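Local coordinates for tyrosine-protein phosphatase YwqE (Bacillus subtilis, PDB 3QY7) that removes phosphate from phosphotyrosine in the proteins YwqD, YwqF and Ssb, as a metal-dependent hydrolase of the PHP-like type with manganese as cofactor, at residues 34-40 with 72-78; 109-114 with 139-143; 180-184 with 211-216. Residue numbers count along the deposited sequence, not the author numbering.

Interaction 1 (34-40 with 72-78)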
ATOM      1  N   ILE A  34     -12.389  -6.624  -5.945  1.00 13.52           N
ATOM      2  CA  ILE A  34     -10.958  -6.867  -6.114  1.00 12.82           C
ATOM      3  C   ILE A  34     -10.730  -8.245  -6.741  1.00 12.96           C
ATOM      4  O   ILE A  34     -11.308  -9.230  -6.271  1.00 14.19           O
ATOM      5  CB  ILE A  34     -10.233  -6.734  -4.749  1.00 12.02           C
ATOM      6  CG1 ILE A  34     -10.440  -5.313  -4.182  1.00 12.26           C
ATOM      7  CG2 ILE A  34      -8.756  -7.133  -4.865  1.00 11.43           C
ATOM      8  CD1 ILE A  34     -10.106  -5.147  -2.683  1.00 12.98           C
ATOM      9  N   ARG A  35      -9.921  -8.304  -7.807  1.00 12.64           N
ATOM     10  CA  ARG A  35      -9.594  -9.579  -8.472  1.00 13.75           C
ATOM     11  C   ARG A  35      -8.140  -9.960  -8.244  1.00 12.16           C
ATOM     12  O   ARG A  35      -7.756 -11.118  -8.421  1.00 12.18           O
ATOM     13  CB  ARG A  35      -9.814  -9.519 -10.000  1.00 14.97           C
ATOM     14  CG  ARG A  35     -10.920  -8.608 -10.514  1.00 21.70           C
ATOM     15  CD  ARG A  35     -12.284  -8.900  -9.924  1.00 29.22           C
ATOM     16  NE  ARG A  35     -12.872 -10.150 -10.403  1.00 34.56           N
ATOM     17  CZ  ARG A  35     -13.053 -11.239  -9.657  1.00 36.87           C
ATOM     18  NH1 ARG A  35     -12.686 -11.258  -8.377  1.00 36.80           N
ATOM     19  NH2 ARG A  35     -13.615 -12.313 -10.199  1.00 39.19           N
ATOM     20  N   THR A  36      -7.330  -8.971  -7.875  1.00 11.03           N
ATOM     21  CA  THR A  36      -5.898  -9.180  -7.780  1.00 10.37           C
ATOM     22  C   THR A  36      -5.402  -8.466  -6.535  1.00  9.54           C
ATOM     23  O   THR A  36      -5.723  -7.293  -6.349  1.00 11.19           O
ATOM     24  CB  THR A  36      -5.168  -8.621  -9.010  1.00 10.63           C
ATOM     25  OG1 THR A  36      -5.790  -9.123 -10.212  1.00 12.39           O
ATOM     26  CG2 THR A  36      -3.684  -9.008  -8.986  1.00 10.61           C
ATOM     27  N   ILE A  37      -4.631  -9.168  -5.701  1.00  9.57           N
ATOM     28  CA  ILE A  37      -4.039  -8.577  -4.506  1.00  9.16           C
ATOM     29  C   ILE A  37      -2.543  -8.734  -4.579  1.00  9.14           C
ATOM     30  O   ILE A  37      -2.047  -9.827  -4.836  1.00  9.87           O
ATOM     31  CB  ILE A  37      -4.557  -9.249  -3.203  1.00  8.66           C
ATOM     32  CG1 ILE A  37      -6.030  -8.875  -2.994  1.00  9.74           C
ATOM     33  CG2 ILE A  37      -3.670  -8.817  -2.004  1.00  8.97           C
ATOM     34  CD1 ILE A  37      -6.706  -9.522  -1.795  1.00 10.17           C
ATOM     35  N   ILE A  38      -1.811  -7.644  -4.357  1.00  9.35           N
ATOM     36  CA  ILE A  38      -0.389  -7.800  -4.119  1.00  9.68           C
ATOM     37  C   ILE A  38      -0.220  -7.985  -2.607  1.00  9.78           C
ATOM     38  O   ILE A  38      -0.471  -7.053  -1.829  1.00 10.76           O
ATOM     39  CB  ILE A  38       0.440  -6.602  -4.604  1.00 10.21           C
ATOM     40  CG1 ILE A  38       0.143  -6.317  -6.077  1.00 10.40           C
ATOM     41  CG2 ILE A  38       1.924  -6.877  -4.384  1.00 10.61           C
ATOM     42  CD1 ILE A  38       0.864  -5.035  -6.625  1.00 12.88           C
ATOM     43  N   ALA A  39       0.148  -9.189  -2.194  1.00 10.03           N
ATOM     44  CA  ALA A  39       0.375  -9.434  -0.759  1.00 10.09           C
ATOM     45  C   ALA A  39       1.603  -8.672  -0.345  1.00 10.09           C
ATOM     46  O   ALA A  39       2.624  -8.698  -1.046  1.00 10.92           O
ATOM     47  CB  ALA A  39       0.542 -10.889  -0.474  1.00 10.17           C
ATOM     48  N   THR A  40       1.500  -7.939   0.774  1.00 10.11           N
ATOM     49  CA  THR A  40       2.614  -7.116   1.250  1.00 10.46           C
ATOM     50  C   THR A  40       2.891  -7.390   2.728  1.00 11.18           C
ATOM     51  O   THR A  40       2.730  -6.476   3.562  1.00 11.78           O
ATOM     52  CB  THR A  40       2.345  -5.626   1.061  1.00  9.79           C
ATOM     53  OG1 THR A  40       1.121  -5.273   1.715  1.00 10.85           O
ATOM     54  CG2 THR A  40       2.222  -5.293  -0.415  1.00  9.43           C
ATOM     55  N   PRO A  72     -12.319 -16.421  -7.057  1.00 12.53           N
ATOM     56  CA  PRO A  72     -11.638 -15.776  -8.191  1.00 12.88           C
ATOM     57  C   PRO A  72     -10.763 -14.607  -7.727  1.00 13.16           C
ATOM     58  O   PRO A  72     -11.086 -13.449  -7.954  1.00 13.52           O
ATOM     59  CB  PRO A  72     -12.801 -15.300  -9.063  1.00 13.02           C
ATOM     60  CG  PRO A  72     -13.928 -15.087  -8.091  1.00 12.47           C
ATOM     61  CD  PRO A  72     -13.731 -16.011  -6.947  1.00 13.38           C
ATOM     62  N   LEU A  73      -9.669 -14.932  -7.069  1.00 12.63           N
ATOM     63  CA  LEU A  73      -8.708 -13.944  -6.641  1.00 12.81           C
ATOM     64  C   LEU A  73      -7.284 -14.414  -6.868  1.00 12.96           C
ATOM     65  O   LEU A  73      -6.988 -15.500  -6.541  1.00 14.33           O
ATOM     66  CB  LEU A  73      -8.893 -13.624  -5.182  1.00 13.31           C
ATOM     67  CG  LEU A  73      -8.018 -12.447  -4.754  1.00 15.69           C
ATOM     68  CD1 LEU A  73      -8.728 -11.255  -4.595  1.00 18.68           C
ATOM     69  CD2 LEU A  73      -7.086 -12.714  -3.657  1.00 18.11           C
ATOM     70  N   HIS A  74      -6.428 -13.552  -7.391  1.00 11.68           N
ATOM     71  CA  HIS A  74      -5.020 -13.899  -7.639  1.00 11.01           C
ATOM     72  C   HIS A  74      -4.126 -13.056  -6.745  1.00 11.36           C
ATOM     73  O   HIS A  74      -4.246 -11.826  -6.722  1.00 11.34           O
ATOM     74  CB  HIS A  74      -4.715 -13.665  -9.126  1.00 11.24           C
ATOM     75  CG  HIS A  74      -3.321 -14.020  -9.571  1.00 10.99           C
ATOM     76  ND1 HIS A  74      -2.587 -15.066  -9.052  1.00 15.81           N
ATOM     77  CD2 HIS A  74      -2.571 -13.505 -10.575  1.00 10.52           C
ATOM     78  CE1 HIS A  74      -1.430 -15.146  -9.683  1.00 13.86           C
ATOM     79  NE2 HIS A  74      -1.399 -14.217 -10.617  1.00 15.18           N
ATOM     80  N   VAL A  75      -3.270 -13.736  -5.982  1.00 10.26           N
ATOM     81  CA  VAL A  75      -2.330 -13.103  -5.064  1.00 10.41           C
ATOM     82  C   VAL A  75      -0.930 -13.082  -5.697  1.00 10.54           C
ATOM     83  O   VAL A  75      -0.406 -14.120  -6.135  1.00 11.06           O
ATOM     84  CB  VAL A  75      -2.298 -13.838  -3.701  1.00 10.61           C
ATOM     85  CG1 VAL A  75      -1.389 -13.099  -2.733  1.00 11.09           C
ATOM     86  CG2 VAL A  75      -3.710 -13.913  -3.127  1.00 11.30           C
ATOM     87  N   LEU A  76      -0.353 -11.880  -5.755  1.00  9.93           N
ATOM     88  CA  LEU A  76       0.997 -11.660  -6.255  1.00 11.38           C
ATOM     89  C   LEU A  76       1.949 -11.262  -5.110  1.00 11.24           C
ATOM     90  O   LEU A  76       1.506 -10.790  -4.053  1.00 11.87           O
ATOM     91  CB  LEU A  76       0.976 -10.582  -7.339  1.00 11.39           C
ATOM     92  CG  LEU A  76       0.235 -11.045  -8.600  1.00 12.62           C
ATOM     93  CD1 LEU A  76      -0.013  -9.856  -9.491  1.00 15.10           C
ATOM     94  CD2 LEU A  76       1.032 -12.118  -9.329  1.00 14.58           C
ATOM     95  N   PRO A  77       3.263 -11.453  -5.302  1.00 11.22           N
ATOM     96  CA  PRO A  77       4.191 -11.222  -4.200  1.00 11.17           C
ATOM     97  C   PRO A  77       4.611  -9.754  -4.041  1.00 10.55           C
ATOM     98  O   PRO A  77       4.654  -9.006  -5.024  1.00 10.77           O
ATOM     99  CB  PRO A  77       5.393 -12.098  -4.580  1.00 11.21           C
ATOM    100  CG  PRO A  77       5.401 -12.038  -6.067  1.00 12.80           C
ATOM    101  CD  PRO A  77       3.939 -12.054  -6.469  1.00 11.52           C
ATOM    102  N   GLY A  78       4.921  -9.373  -2.795  1.00 10.53           N
ATOM    103  CA  GLY A  78       5.396  -8.044  -2.440  1.00  9.82           C
ATOM    104  C   GLY A  78       5.756  -8.046  -0.961  1.00  9.75           C
ATOM    105  O   GLY A  78       5.743  -9.088  -0.320  1.00  9.68           O
TER
HETATM  106  O   HOH W   1      -8.763 -13.120 -10.319  1.00 19.90           O
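Two neighbouring parallel strands of the TIM-barrel-like PHP fold meet here, 36-38 and 74-76, with helix 52-68 between them in the chain: a beta-alpha-beta crossover. Their axes come within 4.7 Å at 21°, and Thr36, Ile37 and Ile38 pair with His74, Val75 and Leu76. On one sheet face Leu76 fits beside Thr36, CD1 to CG2 3.8 Å. On the other, the Leu73 side chain fills the hollow between Ile34 and Ile37, with CD2 3.7 Å from Ile37 CD1 and CD1 4.1 Å from Ile34 CG2. Ala29 of helix 19-31 covers that cluster. Farther along, small Ala39 takes the bump of Val75, CB to CG1 3.7 Å, while Leu62 and Leu66 of helix 52-68 pack on Val75. With no side chain, Gly78 can sit close against 38-40: an ideal CB would lie 2.9 Å from Ile38 CG2 and 3.0 Å from Ala39 O, both clashes. A water donates to Arg35 O (2.9 Å) and weakly to Pro72 O (3.3 Å). Hydrogen bonds join the strands: His74 N to Arg35 O (3.0 Å), Ile37 N to His74 O (2.9 Å), Leu76 N to Ile37 O and Ala39 N to Leu76 O (both 2.8 Å).

Interaction 2 (109-114 with 139-143)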
ATOM      1  N   PHE A 109       7.163   4.400   6.857  1.00 16.59           N
ATOM      2  CA  PHE A 109       7.821   5.165   7.931  1.00 17.59           C
ATOM      3  C   PHE A 109       7.345   4.658   9.292  1.00 18.99           C
ATOM      4  O   PHE A 109       6.205   4.255   9.440  1.00 19.69           O
ATOM      5  CB  PHE A 109       7.483   6.662   7.820  1.00 16.71           C
ATOM      6  CG  PHE A 109       7.914   7.317   6.531  1.00 15.23           C
ATOM      7  CD1 PHE A 109       9.087   6.930   5.876  1.00 14.92           C
ATOM      8  CD2 PHE A 109       7.157   8.345   5.982  1.00 15.90           C
ATOM      9  CE1 PHE A 109       9.480   7.549   4.693  1.00 14.42           C
ATOM     10  CE2 PHE A 109       7.543   8.991   4.800  1.00 14.58           C
ATOM     11  CZ  PHE A 109       8.724   8.585   4.141  1.00 12.44           C
ATOM     12  N   PRO A 110       8.219   4.710  10.308  1.00 20.54           N
ATOM     13  CA  PRO A 110       7.724   4.523  11.663  1.00 21.25           C
ATOM     14  C   PRO A 110       6.585   5.503  11.938  1.00 22.04           C
ATOM     15  O   PRO A 110       6.564   6.599  11.378  1.00 22.08           O
ATOM     16  CB  PRO A 110       8.941   4.867  12.524  1.00 21.29           C
ATOM     17  CG  PRO A 110       9.814   5.682  11.664  1.00 20.92           C
ATOM     18  CD  PRO A 110       9.629   5.119  10.287  1.00 20.81           C
ATOM     19  N   PHE A 111       5.645   5.123  12.799  1.00 23.31           N
ATOM     20  CA  PHE A 111       4.403   5.882  12.924  1.00 25.05           C
ATOM     21  C   PHE A 111       4.588   7.332  13.409  1.00 25.34           C
ATOM     22  O   PHE A 111       3.744   8.185  13.150  1.00 25.42           O
ATOM     23  CB  PHE A 111       3.400   5.147  13.819  1.00 25.46           C
ATOM     24  CG  PHE A 111       3.480   5.538  15.272  1.00 28.48           C
ATOM     25  CD1 PHE A 111       2.502   6.354  15.838  1.00 30.31           C
ATOM     26  CD2 PHE A 111       4.536   5.103  16.066  1.00 30.56           C
ATOM     27  CE1 PHE A 111       2.563   6.720  17.183  1.00 31.88           C
ATOM     28  CE2 PHE A 111       4.617   5.471  17.415  1.00 31.70           C
ATOM     29  CZ  PHE A 111       3.624   6.279  17.973  1.00 32.19           C
ATOM     30  N   ASP A 112       5.697   7.593  14.096  1.00 26.37           N
ATOM     31  CA  ASP A 112       5.873   8.842  14.838  1.00 27.11           C
ATOM     32  C   ASP A 112       6.643   9.930  14.097  1.00 27.12           C
ATOM     33  O   ASP A 112       6.520  11.108  14.433  1.00 27.39           O
ATOM     34  CB  ASP A 112       6.542   8.567  16.193  1.00 27.56           C
ATOM     35  CG  ASP A 112       7.928   7.966  16.049  1.00 29.15           C
ATOM     36  OD1 ASP A 112       8.064   6.927  15.372  1.00 30.51           O
ATOM     37  OD2 ASP A 112       8.892   8.526  16.610  1.00 32.27           O
ATOM     38  N   HIS A 113       7.455   9.551  13.111  1.00 27.03           N
ATOM     39  CA  HIS A 113       8.269  10.548  12.406  1.00 26.65           C
ATOM     40  C   HIS A 113       8.675  10.090  11.017  1.00 26.12           C
ATOM     41  O   HIS A 113       8.584   8.898  10.694  1.00 26.09           O
ATOM     42  CB  HIS A 113       9.529  10.899  13.217  1.00 27.06           C
ATOM     43  CG  HIS A 113      10.540   9.796  13.272  1.00 27.57           C
ATOM     44  ND1 HIS A 113      11.777   9.888  12.669  1.00 28.92           N
ATOM     45  CD2 HIS A 113      10.490   8.572  13.846  1.00 27.12           C
ATOM     46  CE1 HIS A 113      12.448   8.768  12.872  1.00 28.16           C
ATOM     47  NE2 HIS A 113      11.690   7.952  13.584  1.00 28.16           N
ATOM     48  N   VAL A 114       9.124  11.048  10.212  1.00 25.47           N
ATOM     49  CA  VAL A 114       9.737  10.756   8.924  1.00 24.85           C
ATOM     50  C   VAL A 114      11.248  10.796   9.127  1.00 25.19           C
ATOM     51  O   VAL A 114      11.794  11.862   9.431  1.00 24.28           O
ATOM     52  CB  VAL A 114       9.313  11.766   7.847  1.00 24.85           C
ATOM     53  CG1 VAL A 114      10.017  11.472   6.523  1.00 23.65           C
ATOM     54  CG2 VAL A 114       7.796  11.734   7.658  1.00 24.43           C
ATOM     55  N   ARG A 139      -1.459   8.175   8.215  1.00 20.05           N
ATOM     56  CA  ARG A 139      -1.334   7.541   9.523  1.00 21.23           C
ATOM     57  C   ARG A 139      -0.020   7.885  10.224  1.00 21.51           C
ATOM     58  O   ARG A 139       0.269   7.345  11.296  1.00 22.50           O
ATOM     59  CB  ARG A 139      -1.457   6.020   9.393  1.00 21.87           C
ATOM     60  CG  ARG A 139      -2.877   5.492   9.313  1.00 25.75           C
ATOM     61  CD  ARG A 139      -3.350   5.140  10.720  1.00 30.24           C
ATOM     62  NE  ARG A 139      -4.412   4.141  10.713  1.00 32.54           N
ATOM     63  CZ  ARG A 139      -4.925   3.574  11.800  1.00 34.58           C
ATOM     64  NH1 ARG A 139      -4.473   3.888  13.013  1.00 34.86           N
ATOM     65  NH2 ARG A 139      -5.897   2.684  11.669  1.00 35.25           N
ATOM     66  N   ASN A 140       0.775   8.760   9.612  1.00 21.28           N
ATOM     67  CA  ASN A 140       2.044   9.189  10.195  1.00 21.34           C
ATOM     68  C   ASN A 140       1.862  10.479  11.006  1.00 21.52           C
ATOM     69  O   ASN A 140       1.393  11.487  10.477  1.00 21.16           O
ATOM     70  CB  ASN A 140       3.088   9.402   9.097  1.00 21.10           C
ATOM     71  CG  ASN A 140       4.445   9.745   9.654  1.00 21.87           C
ATOM     72  OD1 ASN A 140       4.729  10.905   9.933  1.00 20.37           O
ATOM     73  ND2 ASN A 140       5.296   8.737   9.804  1.00 20.61           N
ATOM     74  N   ARG A 141       2.258  10.432  12.277  1.00 22.88           N
ATOM     75  CA  ARG A 141       2.073  11.567  13.197  1.00 23.76           C
ATOM     76  C   ARG A 141       2.751  12.850  12.708  1.00 23.61           C
ATOM     77  O   ARG A 141       2.149  13.926  12.765  1.00 24.04           O
ATOM     78  CB  ARG A 141       2.559  11.229  14.612  1.00 24.58           C
ATOM     79  CG  ARG A 141       1.847  12.029  15.725  1.00 27.81           C
ATOM     80  CD  ARG A 141       2.759  12.439  16.890  1.00 32.21           C
ATOM     81  NE  ARG A 141       3.611  11.360  17.389  1.00 35.57           N
ATOM     82  CZ  ARG A 141       3.325  10.574  18.425  1.00 36.56           C
ATOM     83  NH1 ARG A 141       2.190  10.721  19.097  1.00 37.95           N
ATOM     84  NH2 ARG A 141       4.181   9.626  18.788  1.00 37.86           N
ATOM     85  N   GLU A 142       3.997  12.743  12.238  1.00 23.23           N
ATOM     86  CA  GLU A 142       4.719  13.918  11.733  1.00 22.69           C
ATOM     87  C   GLU A 142       4.153  14.513  10.444  1.00 22.03           C
ATOM     88  O   GLU A 142       4.106  15.737  10.284  1.00 21.78           O
ATOM     89  CB  GLU A 142       6.219  13.640  11.577  1.00 23.13           C
ATOM     90  CG  GLU A 142       7.019  14.919  11.380  1.00 23.76           C
ATOM     91  CD  GLU A 142       8.526  14.739  11.435  1.00 26.42           C
ATOM     92  OE1 GLU A 142       9.029  13.592  11.533  1.00 24.73           O
ATOM     93  OE2 GLU A 142       9.216  15.785  11.374  1.00 27.30           O
ATOM     94  N   ILE A 143       3.737  13.665   9.502  1.00 20.91           N
ATOM     95  CA  ILE A 143       3.087  14.182   8.307  1.00 20.43           C
ATOM     96  C   ILE A 143       1.781  14.891   8.684  1.00 20.66           C
ATOM     97  O   ILE A 143       1.450  15.931   8.123  1.00 20.40           O
ATOM     98  CB  ILE A 143       2.835  13.071   7.257  1.00 19.40           C
ATOM     99  CG1 ILE A 143       4.166  12.602   6.670  1.00 19.47           C
ATOM    100  CG2 ILE A 143       1.900  13.557   6.169  1.00 19.71           C
ATOM    101  CD1 ILE A 143       4.069  11.314   5.843  1.00 17.16           C
TER
HETATM  102  O   HOH W   2       4.061   5.951   9.041  1.00 18.53           O
HETATM  103  O   HOH W   3       5.902  13.145  16.132  1.00 55.35           O
HETATM  104  O   HOH W   4      11.833  13.725  11.809  1.00 39.60           O
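Backbone and side-chain hydrogen bonds tie the loop 109-114, which follows strand 104-108 of the barrel-like fold, to the start of helix 141-145. Arg141 N donates to Phe111 O at 2.8 Å and 171°, and Val114 N donates to Glu142 OE1 at 2.9 Å. Asn140 is the N-cap: its OD1 accepts from Ile143 N at 3.0 Å, while its ND2 reaches across to His113 O in a weak bond of 3.4 Å. One amide therefore caps the helix and holds the loop.

Waters add three bridges. The first links Phe109 O (2.8 Å) to Asn140 ND2 (3.1 Å); another donates to Asp112 O (2.7 Å) and accepts weakly from Arg141 NE (3.2 Å); the last donates to both Val114 O (3.0 Å) and Glu142 OE1 (2.8 Å).

Apolar packing is confined to the inner side, where Val114 CG2 lies 3.9 Å from Ile143 CG1 and Phe109 CD2 4.3 Å from Ile143 CD1. Leu150 of helix 148-155 and Phe178 of helix 173-184 continue this core around Ile143. At the surface, Phe111 CE1 packs over one face of the Arg141 guanidinium, and Phe111 CZ is 3.5 Å from Arg141 NH2.

Of the three direct bonds across, one joins main chain to main chain; in the others the Glu142 carboxylate and the Asn140 amide meet main-chain groups, which implies that the loop enters its direct bonds through backbone polar atoms.

Interaction 3 (180-184 with 211-216); sequences LRLVE and VLEKEF
Phe216 pushes its ring against the flank of helix 173-184, overlapping Leu180, Val183 and Glu184. Both segments are regular alpha-helix, 180-184 with phi/psi near -60/-43; Phe216, at the end of helix 205-216, departs to -128/-6. The short axes approach to 11.7 Å with a signed crossing angle of -61°, a separation bridged by large side chains. The nearest CA pairs are Leu180 with Leu212 (8.2 Å) and Glu184 with Phe216 (8.0 Å).

Set Phe216 to chi1 m (-57°) and chi2 -71°. Its CE2 then lies 3.5 Å from Val183 CG1 and 3.7 Å from Leu180 CD2, its CZ 3.6 Å from Leu180 O, at the ring edge, and its CE1 3.9 Å from Glu184 CB. Leu180 O already accepts from Glu184 N within its helix (3.0 Å). Leu180 has chi1 m (-74°) and chi2 t (171°), which sends CD2 to 3.7 Å from Glu215 CG and 4.1 Å from Val211 CG1. Val183 is t (175°), with CG1 4.0 Å from CD2 of Leu212, itself mt.

Contact is by apolar packing between outer helices of the TIM-barrel-like fold, burying 272 Å² in all. Leu167 of helix 164-168 touches both Leu180 and Leu212, and Leu220 of helix 219-232 both Val183 and Leu212, while strand 190-192 lies between helices 173-184 and 205-216 in the chain.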
ATOM      1  N   LEU A 180      -8.668  13.304   3.003  1.00 18.95           N
ATOM      2  CA  LEU A 180      -9.253  14.095   1.938  1.00 18.86           C
ATOM      3  C   LEU A 180      -8.388  15.310   1.576  1.00 18.93           C
ATOM      4  O   LEU A 180      -8.300  15.677   0.411  1.00 18.91           O
ATOM      5  CB  LEU A 180     -10.672  14.529   2.319  1.00 19.16           C
ATOM      6  CG  LEU A 180     -11.726  13.419   2.251  1.00 19.84           C
ATOM      7  CD1 LEU A 180     -13.017  13.941   2.866  1.00 22.48           C
ATOM      8  CD2 LEU A 180     -11.961  12.998   0.799  1.00 20.55           C
ATOM      9  N   ARG A 181      -7.756  15.908   2.588  1.00 19.37           N
ATOM     10  CA  ARG A 181      -6.791  16.993   2.379  1.00 20.04           C
ATOM     11  C   ARG A 181      -5.630  16.539   1.502  1.00 18.91           C
ATOM     12  O   ARG A 181      -5.295  17.217   0.527  1.00 19.78           O
ATOM     13  CB  ARG A 181      -6.294  17.563   3.718  1.00 20.28           C
ATOM     14  CG  ARG A 181      -7.356  18.410   4.427  1.00 23.63           C
ATOM     15  CD  ARG A 181      -6.999  18.690   5.873  1.00 27.44           C
ATOM     16  NE  ARG A 181      -5.800  19.512   6.019  1.00 32.01           N
ATOM     17  CZ  ARG A 181      -5.031  19.518   7.105  1.00 32.42           C
ATOM     18  NH1 ARG A 181      -5.324  18.744   8.142  1.00 33.90           N
ATOM     19  NH2 ARG A 181      -3.961  20.295   7.158  1.00 33.31           N
ATOM     20  N   LEU A 182      -5.056  15.382   1.825  1.00 18.67           N
ATOM     21  CA  LEU A 182      -3.925  14.831   1.047  1.00 17.23           C
ATOM     22  C   LEU A 182      -4.323  14.500  -0.393  1.00 17.29           C
ATOM     23  O   LEU A 182      -3.583  14.794  -1.342  1.00 16.75           O
ATOM     24  CB  LEU A 182      -3.334  13.604   1.754  1.00 17.26           C
ATOM     25  CG  LEU A 182      -2.776  13.780   3.178  1.00 17.03           C
ATOM     26  CD1 LEU A 182      -2.115  12.518   3.740  1.00 19.08           C
ATOM     27  CD2 LEU A 182      -1.825  14.999   3.244  1.00 18.07           C
ATOM     28  N   VAL A 183      -5.497  13.893  -0.560  1.00 16.40           N
ATOM     29  CA  VAL A 183      -5.991  13.574  -1.900  1.00 16.39           C
ATOM     30  C   VAL A 183      -6.189  14.841  -2.747  1.00 17.01           C
ATOM     31  O   VAL A 183      -5.765  14.896  -3.895  1.00 17.35           O
ATOM     32  CB  VAL A 183      -7.302  12.731  -1.891  1.00 15.37           C
ATOM     33  CG1 VAL A 183      -7.803  12.556  -3.315  1.00 17.06           C
ATOM     34  CG2 VAL A 183      -7.068  11.337  -1.238  1.00 15.19           C
ATOM     35  N   GLU A 184      -6.828  15.853  -2.166  1.00 18.03           N
ATOM     36  CA  GLU A 184      -7.045  17.141  -2.828  1.00 19.82           C
ATOM     37  C   GLU A 184      -5.748  17.771  -3.340  1.00 19.39           C
ATOM     38  O   GLU A 184      -5.721  18.348  -4.430  1.00 20.34           O
ATOM     39  CB  GLU A 184      -7.697  18.105  -1.839  1.00 20.38           C
ATOM     40  CG  GLU A 184      -8.257  19.329  -2.503  1.00 23.31           C
ATOM     41  CD  GLU A 184      -8.894  20.283  -1.526  1.00 27.41           C
ATOM     42  OE1 GLU A 184      -8.190  21.186  -1.024  1.00 30.23           O
ATOM     43  OE2 GLU A 184     -10.105  20.139  -1.282  1.00 29.58           O
ATOM     44  N   VAL A 211     -16.754   7.760  -1.270  1.00 15.66           N
ATOM     45  CA  VAL A 211     -16.320   8.999  -0.635  1.00 15.80           C
ATOM     46  C   VAL A 211     -15.546   9.863  -1.636  1.00 16.28           C
ATOM     47  O   VAL A 211     -15.816  11.060  -1.777  1.00 16.08           O
ATOM     48  CB  VAL A 211     -15.485   8.710   0.638  1.00 15.56           C
ATOM     49  CG1 VAL A 211     -14.684   9.939   1.069  1.00 17.23           C
ATOM     50  CG2 VAL A 211     -16.394   8.224   1.762  1.00 17.75           C
ATOM     51  N   LEU A 212     -14.613   9.246  -2.363  1.00 16.20           N
ATOM     52  CA  LEU A 212     -13.855   9.953  -3.394  1.00 17.45           C
ATOM     53  C   LEU A 212     -14.716  10.514  -4.520  1.00 18.40           C
ATOM     54  O   LEU A 212     -14.487  11.639  -4.975  1.00 18.87           O
ATOM     55  CB  LEU A 212     -12.761   9.050  -3.982  1.00 16.62           C
ATOM     56  CG  LEU A 212     -11.617   8.730  -3.025  1.00 17.64           C
ATOM     57  CD1 LEU A 212     -10.717   7.668  -3.659  1.00 16.76           C
ATOM     58  CD2 LEU A 212     -10.831   9.992  -2.670  1.00 19.56           C
ATOM     59  N   GLU A 213     -15.696   9.731  -4.970  1.00 19.74           N
ATOM     60  CA  GLU A 213     -16.587  10.147  -6.052  1.00 21.26           C
ATOM     61  C   GLU A 213     -17.436  11.330  -5.595  1.00 21.29           C
ATOM     62  O   GLU A 213     -17.617  12.298  -6.341  1.00 21.79           O
ATOM     63  CB  GLU A 213     -17.465   8.975  -6.495  1.00 21.72           C
ATOM     64  CG  GLU A 213     -18.174   9.169  -7.845  1.00 26.43           C
ATOM     65  CD  GLU A 213     -19.539   9.841  -7.735  1.00 31.95           C
ATOM     66  OE1 GLU A 213     -20.160  10.098  -8.792  1.00 35.00           O
ATOM     67  OE2 GLU A 213     -20.005  10.117  -6.604  1.00 34.60           O
ATOM     68  N   LYS A 214     -17.943  11.269  -4.366  1.00 20.95           N
ATOM     69  CA  LYS A 214     -18.755  12.373  -3.837  1.00 21.58           C
ATOM     70  C   LYS A 214     -17.950  13.659  -3.670  1.00 21.52           C
ATOM     71  O   LYS A 214     -18.463  14.752  -3.940  1.00 21.81           O
ATOM     72  CB  LYS A 214     -19.407  11.995  -2.504  1.00 21.50           C
ATOM     73  CG  LYS A 214     -20.591  11.042  -2.632  1.00 22.73           C
ATOM     74  CD  LYS A 214     -21.335  10.879  -1.304  1.00 22.91           C
ATOM     75  CE  LYS A 214     -20.486  10.186  -0.251  1.00 24.40           C
ATOM     76  NZ  LYS A 214     -21.149  10.131   1.093  1.00 23.77           N
ATOM     77  N   GLU A 215     -16.698  13.532  -3.226  1.00 21.28           N
ATOM     78  CA  GLU A 215     -15.844  14.693  -2.916  1.00 21.84           C
ATOM     79  C   GLU A 215     -15.174  15.345  -4.118  1.00 21.87           C
ATOM     80  O   GLU A 215     -14.986  16.581  -4.134  1.00 22.25           O
ATOM     81  CB  GLU A 215     -14.771  14.323  -1.885  1.00 22.10           C
ATOM     82  CG  GLU A 215     -15.306  14.071  -0.480  1.00 24.91           C
ATOM     83  CD  GLU A 215     -16.220  15.185   0.020  1.00 26.80           C
ATOM     84  OE1 GLU A 215     -15.800  16.363  -0.022  1.00 27.53           O
ATOM     85  OE2 GLU A 215     -17.361  14.879   0.442  1.00 29.77           O
ATOM     86  N   PHE A 216     -14.817  14.535  -5.115  1.00 20.82           N
ATOM     87  CA  PHE A 216     -13.962  15.004  -6.209  1.00 20.80           C
ATOM     88  C   PHE A 216     -14.513  14.748  -7.601  1.00 20.67           C
ATOM     89  O   PHE A 216     -13.927  15.212  -8.592  1.00 21.81           O
ATOM     90  CB  PHE A 216     -12.568  14.369  -6.108  1.00 20.61           C
ATOM     91  CG  PHE A 216     -11.879  14.617  -4.807  1.00 19.43           C
ATOM     92  CD1 PHE A 216     -11.389  15.879  -4.485  1.00 20.55           C
ATOM     93  CD2 PHE A 216     -11.708  13.581  -3.901  1.00 18.21           C
ATOM     94  CE1 PHE A 216     -10.739  16.101  -3.265  1.00 20.85           C
ATOM     95  CE2 PHE A 216     -11.072  13.780  -2.688  1.00 17.45           C
ATOM     96  CZ  PHE A 216     -10.580  15.053  -2.365  1.00 21.35           C
TER

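Overall arrangement
The three contacts follow one another along the chain and do not touch. Interactions 1 and 2 lie on opposite sides of the chain's centre, their centres 27 Å apart; that of interaction 3 is 26 Å from interaction 1 and 22 Å from interaction 2. Nearest atoms of interactions 2 and 3 are about 5 Å apart, and helix 173-184 serves both, Phe178 touching Ile143 and Leu180 touching Phe216. The metal centre, two irons and a magnesium, lies nearer the first two: the side chain of Thr40 is about 5 Å from a bound iron and that of Arg139 about 7 Å from one. Interaction 3 is peripheral packing, its centre about 18 Å from the centre of the chain.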